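Local coordinates for hypothetical protein SP2199 (Streptococcus pneumoniae TIGR4, PDB 2IBO), which is of unknown function but belongs to the thiamine-binding protein family of the MTH1187-YkoF clan, and so may bind thiamine or a related small molecule, at residues I55-E58 / A59-A63. Sequence-based numbering, arbitrary orientation.
Sequences ILKE and ALEVA
Two successive turns of the amphipathic helix 49-64, which packs on an antiparallel sheet in a ferredoxin-like alpha-beta fold, meet here through i to i+4 contacts. Four backbone bonds join them: A59 N to I55 O (2.8 Å), L60 N to L56 O, E61 N to K57 O and V62 N to E58 O. On the buried side L56 and L60 approach through their CD1 methyls, 4.2 Å apart. On the outer side E61, its CG beside its own backbone N (chi1 -63°), reaches back over the K57 carbonyl and brings OE2 within 3.8 Å of K57 CE. The ammonium and carboxylate themselves stay apart, NZ to OE2 4.7 Å; the extended K57 chain instead takes its NZ to a salt bridge with D50 of the second subunit. The chain of E58 bends at chi2 (-60°) and crosses V62 at about a right angle, its OE2 3.3 Å from V62 CG2. Its carboxylate stands 82° to that of E61, OE1 to OE1 4.0 Å, two like charges close together. I55 and A59 pack on L29 of helix 16-31, L56 and L60 on strand 70-79, while F49 of the second subunit packs against K57 and E61.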
loop_
_atom_site.group_PDB
_atom_site.type_symbol
_atom_site.label_atom_id
_atom_site.label_comp_id
_atom_site.label_asym_id
_atom_site.label_seq_id
_atom_site.Cartn_x
_atom_site.Cartn_y
_atom_site.Cartn_z
ATOM N N ILE A 55 5.750 -16.621 -8.711
ATOM C CA ILE A 55 4.825 -17.055 -7.674
ATOM C C ILE A 55 3.703 -16.038 -7.477
ATOM O O ILE A 55 2.545 -16.414 -7.295
ATOM C CB ILE A 55 5.572 -17.305 -6.341
ATOM C CG1 ILE A 55 6.558 -18.480 -6.528
ATOM C CG2 ILE A 55 4.587 -17.609 -5.223
ATOM C CD1 ILE A 55 7.319 -18.877 -5.274
ATOM N N LEU A 56 4.040 -14.750 -7.535
ATOM C CA LEU A 56 3.042 -13.690 -7.370
ATOM C C LEU A 56 1.973 -13.827 -8.445
ATOM O O LEU A 56 0.777 -13.818 -8.141
ATOM C CB LEU A 56 3.693 -12.300 -7.472
ATOM C CG LEU A 56 2.766 -11.063 -7.456
ATOM C CD1 LEU A 56 1.922 -11.032 -6.173
ATOM C CD2 LEU A 56 3.599 -9.795 -7.564
ATOM N N LYS A 57 2.416 -13.967 -9.697
ATOM C CA LYS A 57 1.503 -14.100 -10.829
ATOM C C LYS A 57 0.601 -15.313 -10.688
ATOM O O LYS A 57 -0.600 -15.222 -10.949
ATOM C CB LYS A 57 2.282 -14.195 -12.129
ATOM C CG LYS A 57 1.406 -14.202 -13.362
ATOM C CD LYS A 57 2.258 -14.223 -14.614
ATOM C CE LYS A 57 1.397 -14.355 -15.846
ATOM N NZ LYS A 57 2.212 -14.617 -17.067
ATOM N N GLU A 58 1.167 -16.441 -10.261
ATOM C CA GLU A 58 0.368 -17.650 -10.088
ATOM C C GLU A 58 -0.608 -17.469 -8.926
ATOM O O GLU A 58 -1.782 -17.816 -9.030
ATOM C CB GLU A 58 1.265 -18.864 -9.831
ATOM C CG GLU A 58 1.127 -19.970 -10.871
ATOM C CD GLU A 58 -0.280 -20.537 -10.953
ATOM O OE1 GLU A 58 -0.545 -21.350 -11.863
ATOM O OE2 GLU A 58 -1.121 -20.179 -10.106
ATOM N N ALA A 59 -0.119 -16.918 -7.819
ATOM C CA ALA A 59 -0.963 -16.702 -6.656
ATOM C C ALA A 59 -2.199 -15.910 -7.063
ATOM O O ALA A 59 -3.321 -16.249 -6.687
ATOM C CB ALA A 59 -0.186 -15.954 -5.576
ATOM N N LEU A 60 -1.990 -14.859 -7.848
ATOM C CA LEU A 60 -3.106 -14.036 -8.287
ATOM C C LEU A 60 -4.041 -14.775 -9.244
ATOM O O LEU A 60 -5.256 -14.605 -9.169
ATOM C CB LEU A 60 -2.591 -12.732 -8.910
ATOM C CG LEU A 60 -2.139 -11.688 -7.872
ATOM C CD1 LEU A 60 -1.517 -10.493 -8.560
ATOM C CD2 LEU A 60 -3.333 -11.254 -7.038
ATOM N N GLU A 61 -3.482 -15.604 -10.129
ATOM C CA GLU A 61 -4.300 -16.383 -11.063
ATOM C C GLU A 61 -5.129 -17.393 -10.264
ATOM O O GLU A 61 -6.272 -17.678 -10.607
ATOM C CB GLU A 61 -3.417 -17.095 -12.092
ATOM C CG GLU A 61 -2.635 -16.133 -12.979
ATOM C CD GLU A 61 -1.732 -16.826 -13.986
ATOM O OE1 GLU A 61 -1.019 -17.785 -13.608
ATOM O OE2 GLU A 61 -1.725 -16.397 -15.161
ATOM N N VAL A 62 -4.564 -17.929 -9.191
ATOM C CA VAL A 62 -5.313 -18.859 -8.359
ATOM C C VAL A 62 -6.495 -18.102 -7.753
ATOM O O VAL A 62 -7.638 -18.551 -7.852
ATOM C CB VAL A 62 -4.467 -19.416 -7.192
ATOM C CG1 VAL A 62 -5.359 -20.174 -6.230
ATOM C CG2 VAL A 62 -3.357 -20.317 -7.717
ATOM N N ALA A 63 -6.219 -16.954 -7.132
ATOM C CA ALA A 63 -7.272 -16.149 -6.502
ATOM C C ALA A 63 -8.349 -15.740 -7.502
ATOM O O ALA A 63 -9.541 -15.744 -7.179
ATOM C CB ALA A 63 -6.675 -14.902 -5.852
#